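Local coordinates for PbSGBP-B lipoprotein (Prevotella bryantii B14, PDB 6D2Y), which probably binds polysaccharide at the bacterial surface, as a magnesium-containing lipoprotein associated with a polysaccharide utilization locus, at residues A[56-61]-A[124-129]; A[77-82]-A[98-103]; A[44-49]-A[61-66]. All blocks are in the same frame, centred on the assembly; numbering follows the deposited sequence.

Interaction 1: A[56-61]-A[124-129]; sequences TSASLQ and YDFQVT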
loop_
_atom_site.group_PDB
_atom_site.type_symbol
_atom_site.label_atom_id
_atom_site.label_comp_id
_atom_site.label_asym_id
_atom_site.label_seq_id
_atom_site.Cartn_x
_atom_site.Cartn_y
_atom_site.Cartn_z
ATOM N N THR A 56 0.614 -25.636 -23.443
ATOM C CA THR A 56 0.257 -26.497 -22.325
ATOM C C THR A 56 -0.492 -25.738 -21.240
ATOM O O THR A 56 -0.884 -26.340 -20.235
ATOM C CB THR A 56 1.506 -27.153 -21.725
ATOM O OG1 THR A 56 2.410 -26.138 -21.272
ATOM C CG2 THR A 56 2.203 -28.022 -22.761
ATOM N N SER A 57 -0.698 -24.435 -21.424
ATOM C CA SER A 57 -1.401 -23.598 -20.463
ATOM C C SER A 57 -2.015 -22.422 -21.211
ATOM O O SER A 57 -1.689 -22.162 -22.372
ATOM C CB SER A 57 -0.462 -23.120 -19.355
ATOM O OG SER A 57 0.194 -21.923 -19.739
ATOM N N ALA A 58 -2.917 -21.711 -20.534
ATOM C CA ALA A 58 -3.559 -20.544 -21.125
ATOM C C ALA A 58 -4.227 -19.733 -20.027
ATOM O O ALA A 58 -4.730 -20.298 -19.052
ATOM C CB ALA A 58 -4.593 -20.948 -22.186
ATOM N N SER A 59 -4.231 -18.414 -20.194
ATOM C CA SER A 59 -4.839 -17.534 -19.215
ATOM C C SER A 59 -6.359 -17.577 -19.341
ATOM O O SER A 59 -6.918 -18.167 -20.270
ATOM C CB SER A 59 -4.349 -16.102 -19.406
ATOM O OG SER A 59 -2.947 -16.066 -19.598
ATOM N N LEU A 60 -7.030 -16.936 -18.389
ATOM C CA LEU A 60 -8.473 -16.781 -18.480
ATOM C C LEU A 60 -8.832 -15.938 -19.696
ATOM O O LEU A 60 -8.111 -15.005 -20.060
ATOM C CB LEU A 60 -9.019 -16.136 -17.207
ATOM C CG LEU A 60 -8.685 -16.825 -15.883
ATOM C CD1 LEU A 60 -8.934 -15.882 -14.717
ATOM C CD2 LEU A 60 -9.493 -18.109 -15.725
ATOM N N GLN A 61 -9.949 -16.284 -20.335
ATOM C CA GLN A 61 -10.476 -15.656 -21.542
ATOM C C GLN A 61 -9.585 -15.870 -22.760
ATOM O O GLN A 61 -9.873 -15.306 -23.822
ATOM C CB GLN A 61 -10.714 -14.149 -21.368
ATOM C CG GLN A 61 -12.067 -13.796 -20.779
ATOM C CD GLN A 61 -12.056 -12.459 -20.068
ATOM O OE1 GLN A 61 -11.035 -12.045 -19.518
ATOM N NE2 GLN A 61 -13.195 -11.773 -20.076
ATOM N N TYR A 124 -8.072 -34.213 -20.535
ATOM C CA TYR A 124 -6.818 -33.829 -21.174
ATOM C C TYR A 124 -6.092 -32.874 -20.239
ATOM O O TYR A 124 -6.624 -31.810 -19.905
ATOM C CB TYR A 124 -7.076 -33.181 -22.536
ATOM C CG TYR A 124 -5.844 -32.625 -23.216
ATOM C CD1 TYR A 124 -5.547 -31.271 -23.155
ATOM C CD2 TYR A 124 -4.987 -33.453 -23.931
ATOM C CE1 TYR A 124 -4.425 -30.757 -23.777
ATOM C CE2 TYR A 124 -3.866 -32.948 -24.560
ATOM C CZ TYR A 124 -3.589 -31.598 -24.479
ATOM O OH TYR A 124 -2.473 -31.087 -25.098
ATOM N N ASP A 125 -4.894 -33.262 -19.801
ATOM C CA ASP A 125 -4.132 -32.444 -18.865
ATOM C C ASP A 125 -3.821 -31.084 -19.476
ATOM O O ASP A 125 -3.200 -30.998 -20.539
ATOM C CB ASP A 125 -2.840 -33.157 -18.473
ATOM C CG ASP A 125 -3.087 -34.410 -17.661
ATOM O OD1 ASP A 125 -4.254 -34.847 -17.578
ATOM O OD2 ASP A 125 -2.112 -34.958 -17.107
ATOM N N PHE A 126 -4.257 -30.022 -18.800
ATOM C CA PHE A 126 -4.097 -28.663 -19.303
ATOM C C PHE A 126 -4.298 -27.699 -18.144
ATOM O O PHE A 126 -5.275 -27.822 -17.399
ATOM C CB PHE A 126 -5.097 -28.374 -20.429
ATOM C CG PHE A 126 -4.876 -27.060 -21.120
ATOM C CD1 PHE A 126 -5.644 -25.953 -20.794
ATOM C CD2 PHE A 126 -3.907 -26.930 -22.103
ATOM C CE1 PHE A 126 -5.449 -24.743 -21.430
ATOM C CE2 PHE A 126 -3.705 -25.721 -22.742
ATOM C CZ PHE A 126 -4.476 -24.626 -22.405
ATOM N N GLN A 127 -3.380 -26.749 -17.993
ATOM C CA GLN A 127 -3.397 -25.824 -16.869
ATOM C C GLN A 127 -4.032 -24.501 -17.274
ATOM O O GLN A 127 -3.807 -24.003 -18.380
ATOM C CB GLN A 127 -1.983 -25.576 -16.342
ATOM C CG GLN A 127 -1.158 -26.836 -16.154
ATOM C CD GLN A 127 0.300 -26.535 -15.875
ATOM O OE1 GLN A 127 0.685 -26.287 -14.733
ATOM N NE2 GLN A 127 1.120 -26.553 -16.921
ATOM N N VAL A 128 -4.827 -23.939 -16.371
ATOM C CA VAL A 128 -5.412 -22.616 -16.553
ATOM C C VAL A 128 -4.555 -21.638 -15.762
ATOM O O VAL A 128 -4.509 -21.693 -14.528
ATOM C CB VAL A 128 -6.878 -22.573 -16.104
ATOM C CG1 VAL A 128 -7.378 -21.136 -16.073
ATOM C CG2 VAL A 128 -7.738 -23.423 -17.030
ATOM N N THR A 129 -3.866 -20.749 -16.472
ATOM C CA THR A 129 -2.942 -19.821 -15.834
ATOM C C THR A 129 -3.715 -18.734 -15.098
ATOM O O THR A 129 -4.555 -18.048 -15.689
ATOM C CB THR A 129 -2.007 -19.210 -16.876
ATOM O OG1 THR A 129 -0.969 -20.146 -17.189
ATOM C CG2 THR A 129 -1.383 -17.925 -16.351
HETATM O O HOH W 1 -5.369 -15.528 -15.714
#
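Phe126 lays its ring against the backbone of 56-58, with the CA of Ser57 over one face and the CB of Ala58 at the edge. Its CG stands anti to the backbone N (chi1 -172°), and the far end of the ring is what reaches across: Phe126 CZ comes within 3.5 Å of Ser57 C and 3.7 Å of Ala58 CB. Ala58 is buried, its CB touching both the edge of this ring and Ile64 of the opposing sheet, so a compact apolar group fits; Ile64 touches Phe126 as well. Beyond the ring the two backbones run parallel, with Ser57 beside Gln127 and Ala58 beside Val128. Ala58 is gripped through both of its polar backbone atoms. Its N donates to Gln127 O at 3.3 Å in a bent bond, and its O accepts from Thr129 N at 2.8 Å, the donor standing 46° out of the carbonyl plane. Gln127 N adds a weak bond to Thr56 O. Side chains alternate between the faces. Ser57, Gln127 and Thr129 share the outer one, where polar groups can meet solvent, and Ser57 OG makes a weak hydrogen bond with Thr129 OG1 at 3.3 Å. Ala58 and Val128 turn to the buried face. Past the strand, Leu60 crosses Val128 at about a right angle, its CD2 lying 3.7 Å from Val128 CG1. The backbones separate here, and a water donates to Thr129 O at 2.6 Å while accepting weakly from Leu60 N. A short edge strand running parallel to the last strand of the domain, in an otherwise antiparallel sheet, matches the A'-G pairing of immunoglobulin-like sandwiches.

Interaction 2: A[77-82]-A[98-103]; sequences ILFNDQ and VSVPNE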
loop_
_atom_site.group_PDB
_atom_site.type_symbol
_atom_site.label_atom_id
_atom_site.label_comp_id
_atom_site.label_asym_id
_atom_site.label_seq_id
_atom_site.Cartn_x
_atom_site.Cartn_y
_atom_site.Cartn_z
ATOM N N ILE A 77 -17.207 -28.933 -22.757
ATOM C CA ILE A 77 -15.828 -28.814 -22.303
ATOM C C ILE A 77 -15.835 -28.056 -20.985
ATOM O O ILE A 77 -16.429 -26.976 -20.891
ATOM C CB ILE A 77 -14.946 -28.083 -23.337
ATOM C CG1 ILE A 77 -14.725 -28.949 -24.579
ATOM C CG2 ILE A 77 -13.614 -27.689 -22.726
ATOM C CD1 ILE A 77 -13.805 -28.322 -25.614
ATOM N N LEU A 78 -15.179 -28.610 -19.971
ATOM C CA LEU A 78 -14.940 -27.900 -18.725
ATOM C C LEU A 78 -13.447 -27.744 -18.503
ATOM O O LEU A 78 -12.698 -28.720 -18.598
ATOM C CB LEU A 78 -15.549 -28.625 -17.533
ATOM C CG LEU A 78 -17.065 -28.602 -17.476
ATOM C CD1 LEU A 78 -17.528 -29.935 -18.017
ATOM C CD2 LEU A 78 -17.556 -28.385 -16.029
ATOM N N PHE A 79 -13.028 -26.519 -18.207
ATOM C CA PHE A 79 -11.696 -26.240 -17.690
ATOM C C PHE A 79 -11.786 -26.258 -16.169
ATOM O O PHE A 79 -12.413 -25.377 -15.570
ATOM C CB PHE A 79 -11.205 -24.891 -18.201
ATOM C CG PHE A 79 -10.850 -24.889 -19.656
ATOM C CD1 PHE A 79 -11.819 -24.680 -20.626
ATOM C CD2 PHE A 79 -9.543 -25.093 -20.055
ATOM C CE1 PHE A 79 -11.485 -24.674 -21.970
ATOM C CE2 PHE A 79 -9.203 -25.088 -21.394
ATOM C CZ PHE A 79 -10.174 -24.879 -22.353
ATOM N N ASN A 80 -11.171 -27.267 -15.546
ATOM C CA ASN A 80 -11.311 -27.527 -14.109
ATOM C C ASN A 80 -12.796 -27.716 -13.830
ATOM O O ASN A 80 -13.392 -28.652 -14.391
ATOM C CB ASN A 80 -10.621 -26.416 -13.314
ATOM C CG ASN A 80 -9.170 -26.250 -13.692
ATOM O OD1 ASN A 80 -8.326 -27.100 -13.381
ATOM N ND2 ASN A 80 -8.864 -25.144 -14.355
ATOM N N ASP A 81 -13.431 -26.877 -13.015
ATOM C CA ASP A 81 -14.857 -26.972 -12.745
ATOM C C ASP A 81 -15.660 -25.905 -13.477
ATOM O O ASP A 81 -16.843 -25.716 -13.180
ATOM C CB ASP A 81 -15.113 -26.883 -11.240
ATOM C CG ASP A 81 -14.467 -25.657 -10.609
ATOM O OD1 ASP A 81 -13.894 -24.832 -11.351
ATOM O OD2 ASP A 81 -14.528 -25.521 -9.370
ATOM N N GLN A 82 -15.042 -25.199 -14.420
ATOM C CA GLN A 82 -15.689 -24.113 -15.141
ATOM C C GLN A 82 -16.079 -24.597 -16.530
ATOM O O GLN A 82 -15.221 -25.031 -17.305
ATOM C CB GLN A 82 -14.765 -22.900 -15.232
ATOM C CG GLN A 82 -14.311 -22.374 -13.881
ATOM C CD GLN A 82 -15.473 -21.963 -12.996
ATOM O OE1 GLN A 82 -16.355 -21.215 -13.417
ATOM N NE2 GLN A 82 -15.481 -22.457 -11.763
ATOM N N VAL A 98 -12.083 -22.876 -28.710
ATOM C CA VAL A 98 -12.850 -22.545 -27.517
ATOM C C VAL A 98 -12.029 -21.584 -26.668
ATOM O O VAL A 98 -10.796 -21.611 -26.677
ATOM C CB VAL A 98 -13.229 -23.816 -26.719
ATOM C CG1 VAL A 98 -11.985 -24.521 -26.187
ATOM C CG2 VAL A 98 -14.195 -23.492 -25.584
ATOM N N SER A 99 -12.722 -20.715 -25.942
ATOM C CA SER A 99 -12.079 -19.764 -25.046
ATOM C C SER A 99 -12.190 -20.248 -23.606
ATOM O O SER A 99 -13.237 -20.752 -23.186
ATOM C CB SER A 99 -12.696 -18.371 -25.184
ATOM O OG SER A 99 -13.036 -18.100 -26.532
ATOM N N VAL A 100 -11.104 -20.095 -22.858
ATOM C CA VAL A 100 -11.087 -20.499 -21.448
ATOM C C VAL A 100 -12.056 -19.618 -20.667
ATOM O O VAL A 100 -12.058 -18.389 -20.859
ATOM C CB VAL A 100 -9.670 -20.395 -20.883
ATOM C CG1 VAL A 100 -9.597 -21.000 -19.489
ATOM C CG2 VAL A 100 -8.676 -21.082 -21.812
ATOM N N PRO A 101 -12.899 -20.184 -19.803
ATOM C CA PRO A 101 -13.823 -19.357 -19.021
ATOM C C PRO A 101 -13.083 -18.335 -18.170
ATOM O O PRO A 101 -11.902 -18.484 -17.849
ATOM C CB PRO A 101 -14.563 -20.378 -18.149
ATOM C CG PRO A 101 -14.472 -21.653 -18.911
ATOM C CD PRO A 101 -13.132 -21.624 -19.591
ATOM N N ASN A 102 -13.807 -17.276 -17.801
ATOM C CA ASN A 102 -13.194 -16.165 -17.080
ATOM C C ASN A 102 -13.099 -16.422 -15.582
ATOM O O ASN A 102 -12.232 -15.847 -14.915
ATOM C CB ASN A 102 -13.981 -14.876 -17.332
ATOM C CG ASN A 102 -13.150 -13.621 -17.090
ATOM O OD1 ASN A 102 -13.577 -12.505 -17.393
ATOM N ND2 ASN A 102 -11.948 -13.804 -16.557
ATOM N N GLU A 103 -13.963 -17.272 -15.036
ATOM C CA GLU A 103 -14.048 -17.427 -13.591
ATOM C C GLU A 103 -12.889 -18.254 -13.048
ATOM O O GLU A 103 -12.419 -19.197 -13.692
ATOM C CB GLU A 103 -15.378 -18.071 -13.205
ATOM C CG GLU A 103 -16.574 -17.162 -13.411
ATOM C CD GLU A 103 -16.402 -15.817 -12.730
ATOM O OE1 GLU A 103 -15.955 -15.791 -11.563
ATOM O OE2 GLU A 103 -16.708 -14.788 -13.366
#
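Val100 straddles one face of the Phe79 ring, the two side chains crossing at about a right angle. Its CG1 forms a CH-pi contact, 4.3 Å from the ring centroid and 19° off the normal, while CG2 lies over the same face nearer CE2 and CZ. Val98 comes at the edge instead, with CG1 4.2 Å from Phe79 CE1. Pro101 also crosses the ring at about a right angle, its CD 3.5 Å from Phe79 CD1. A broad ring suits this place, since three apolar residues can meet it; Met112 and Val128 add to the same core. Farther out the chemistry turns polar. Gln82 rests its CB on Pro101 CB at 3.9 Å, then bends at chi2 (-59°), and its OE1 comes 3.3 Å from Glu103 CB. Its NE2 donates to Asp81 OD1 at 2.9 Å, from above the carboxylate plane, which helps to fix the amide. In the type II' turn from Phe79 to Gln82, Asn80 tolerates positive phi better than most non-glycine residues; its OD1 accepts from Thr109 N and Asp110 N. No hydrogen bond joins the segments: Ile77, Phe79 and Val98 pack face to face, the following loop closing on them, as in an immunoglobulin-like sandwich.

Interaction 3: A[44-49]-A[61-66]; sequences RPVDVA and QSTICL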
loop_
_atom_site.group_PDB
_atom_site.type_symbol
_atom_site.label_atom_id
_atom_site.label_comp_id
_atom_site.label_asym_id
_atom_site.label_seq_id
_atom_site.Cartn_x
_atom_site.Cartn_y
_atom_site.Cartn_z
ATOM N N ARG A 44 -2.957 -25.365 -29.881
ATOM C CA ARG A 44 -2.241 -24.241 -30.461
ATOM C C ARG A 44 -3.044 -22.958 -30.281
ATOM O O ARG A 44 -4.263 -23.002 -30.070
ATOM C CB ARG A 44 -1.966 -24.485 -31.952
ATOM C CG ARG A 44 -3.118 -24.113 -32.871
ATOM C CD ARG A 44 -2.882 -24.600 -34.293
ATOM N NE ARG A 44 -4.072 -24.443 -35.125
ATOM C CZ ARG A 44 -4.384 -25.238 -36.144
ATOM N NH1 ARG A 44 -3.591 -26.252 -36.462
ATOM N NH2 ARG A 44 -5.490 -25.019 -36.845
ATOM N N PRO A 45 -2.392 -21.797 -30.335
ATOM C CA PRO A 45 -3.128 -20.532 -30.237
ATOM C C PRO A 45 -3.985 -20.298 -31.473
ATOM O O PRO A 45 -3.849 -20.961 -32.503
ATOM C CB PRO A 45 -2.024 -19.477 -30.115
ATOM C CG PRO A 45 -0.806 -20.238 -29.691
ATOM C CD PRO A 45 -0.936 -21.585 -30.324
ATOM N N VAL A 46 -4.886 -19.325 -31.356
ATOM C CA VAL A 46 -5.822 -19.032 -32.434
ATOM C C VAL A 46 -5.413 -17.825 -33.277
ATOM O O VAL A 46 -5.828 -17.734 -34.443
ATOM C CB VAL A 46 -7.252 -18.840 -31.882
ATOM C CG1 VAL A 46 -7.451 -17.425 -31.358
ATOM C CG2 VAL A 46 -8.282 -19.171 -32.952
ATOM N N ASP A 47 -4.615 -16.907 -32.738
ATOM C CA ASP A 47 -4.211 -15.762 -33.538
ATOM C C ASP A 47 -2.991 -16.113 -34.389
ATOM O O ASP A 47 -2.230 -17.037 -34.089
ATOM C CB ASP A 47 -3.946 -14.537 -32.651
ATOM C CG ASP A 47 -2.794 -14.736 -31.681
ATOM O OD1 ASP A 47 -1.668 -15.033 -32.125
ATOM O OD2 ASP A 47 -3.017 -14.582 -30.461
ATOM N N VAL A 48 -2.819 -15.355 -35.471
ATOM C CA VAL A 48 -1.818 -15.701 -36.475
ATOM C C VAL A 48 -0.410 -15.368 -35.991
ATOM O O VAL A 48 0.513 -16.177 -36.134
ATOM C CB VAL A 48 -2.149 -14.994 -37.804
ATOM C CG1 VAL A 48 -0.913 -14.887 -38.684
ATOM C CG2 VAL A 48 -3.271 -15.726 -38.530
ATOM N N ALA A 49 -0.221 -14.185 -35.408
ATOM C CA ALA A 49 1.106 -13.689 -35.041
ATOM C C ALA A 49 1.541 -14.127 -33.649
ATOM O O ALA A 49 2.214 -13.368 -32.944
ATOM C CB ALA A 49 1.133 -12.170 -35.158
ATOM N N GLN A 61 -9.949 -16.284 -20.335
ATOM C CA GLN A 61 -10.476 -15.656 -21.542
ATOM C C GLN A 61 -9.585 -15.870 -22.760
ATOM O O GLN A 61 -9.873 -15.306 -23.822
ATOM C CB GLN A 61 -10.714 -14.149 -21.368
ATOM C CG GLN A 61 -12.067 -13.796 -20.779
ATOM C CD GLN A 61 -12.056 -12.459 -20.068
ATOM O OE1 GLN A 61 -11.035 -12.045 -19.518
ATOM N NE2 GLN A 61 -13.195 -11.773 -20.076
ATOM N N SER A 62 -8.517 -16.655 -22.649
ATOM C CA SER A 62 -7.677 -16.931 -23.804
ATOM C C SER A 62 -8.399 -17.865 -24.765
ATOM O O SER A 62 -9.031 -18.841 -24.352
ATOM C CB SER A 62 -6.351 -17.552 -23.369
ATOM O OG SER A 62 -5.642 -16.684 -22.502
ATOM N N THR A 63 -8.308 -17.555 -26.053
ATOM C CA THR A 63 -8.914 -18.378 -27.090
ATOM C C THR A 63 -7.864 -19.343 -27.627
ATOM O O THR A 63 -6.831 -18.914 -28.153
ATOM C CB THR A 63 -9.482 -17.508 -28.211
ATOM O OG1 THR A 63 -10.329 -16.498 -27.649
ATOM C CG2 THR A 63 -10.293 -18.349 -29.179
ATOM N N ILE A 64 -8.123 -20.642 -27.483
ATOM C CA ILE A 64 -7.197 -21.685 -27.901
ATOM C C ILE A 64 -7.874 -22.548 -28.958
ATOM O O ILE A 64 -9.096 -22.531 -29.123
ATOM C CB ILE A 64 -6.724 -22.549 -26.714
ATOM C CG1 ILE A 64 -7.909 -23.293 -26.093
ATOM C CG2 ILE A 64 -6.025 -21.690 -25.675
ATOM C CD1 ILE A 64 -7.528 -24.182 -24.931
ATOM N N CYS A 65 -7.057 -23.315 -29.679
ATOM C CA CYS A 65 -7.542 -24.186 -30.743
ATOM C C CYS A 65 -7.037 -25.600 -30.505
ATOM O O CYS A 65 -5.824 -25.830 -30.452
ATOM C CB CYS A 65 -7.097 -23.688 -32.119
ATOM S SG CYS A 65 -7.618 -24.768 -33.470
ATOM N N LEU A 66 -7.967 -26.542 -30.371
ATOM C CA LEU A 66 -7.622 -27.944 -30.189
ATOM C C LEU A 66 -7.298 -28.582 -31.532
ATOM O O LEU A 66 -7.931 -28.282 -32.548
ATOM C CB LEU A 66 -8.774 -28.695 -29.520
ATOM C CG LEU A 66 -8.948 -28.640 -27.997
ATOM C CD1 LEU A 66 -8.884 -27.229 -27.442
ATOM C CD2 LEU A 66 -10.267 -29.278 -27.615
#
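Strands 39-45 and 63-69 pair antiparallel in the three-stranded sheet of the amino-terminal beta sandwich, and Arg44 and Cys65 face each other across that pairing. The two residues form a hydrogen-bonded pair: Arg44 N donates to Cys65 O at 3.0 Å, in the plane of that carbonyl, and Cys65 N returns a shorter bond of 2.8 Å to Arg44 O, meeting the oxygen almost head-on (C=O...N 175°). Pro45, which follows, has no N-H to donate. Arg44 and Cys65 point to the same face. The arginine CG lies between its backbone N and carbonyl carbon (chi1 84°), which sets it 4.1 Å from Cys65 CB; the chain then extends to bring NE within 3.9 Å of Cys65 SG. The sulfur approaches the guanidinium obliquely, in a van der Waals contact. A long aliphatic stem suits this position: Arg44, partly exposed, lays it and NE along the small buried cysteine. Thr95 touches Arg44 and Ile97 touches Cys65, so strand 95-99 continues this surface. Two residues after Arg44, Val46 turns back over Thr63: its CG1 is 3.7 Å from Thr63 CG2 and 3.6 Å from Thr63 O. The methyl of the threonine serves this apolar contact, while its OG1 makes a weak hydrogen bond with Ser99 OG. Ile64 faces the other way, into the core with Ile43 and Leu55. After Val46 the chain leaves this sheet and joins the opposite one as strand 57-59, a change of partner that resembles the A-to-A' switch of such domains.

All three contacts lie in one amino-terminal sandwich, away from the magnesium site. Interactions 1 and 3 are backbone pairings at sheet edges, parallel in the five-stranded sheet and antiparallel in the three-stranded one; the outer face is polar in interaction 1 (Ser57, Gln127, Thr129), whereas interaction 3 sets a partly exposed arginine beside a buried cysteine. Interaction 2 instead spans the two sheets through apolar side chains and holds the most buried residues. They merge at segment 61-66: probable bonds run from Gln61 N to Val100 O, Val100 N to Ser62 O and Ile64 N to Val98 O. Ile64 also packs on Ala58 and Phe126, while Val128 reaches Phe79 and Val100, so both edge pairings feed one core.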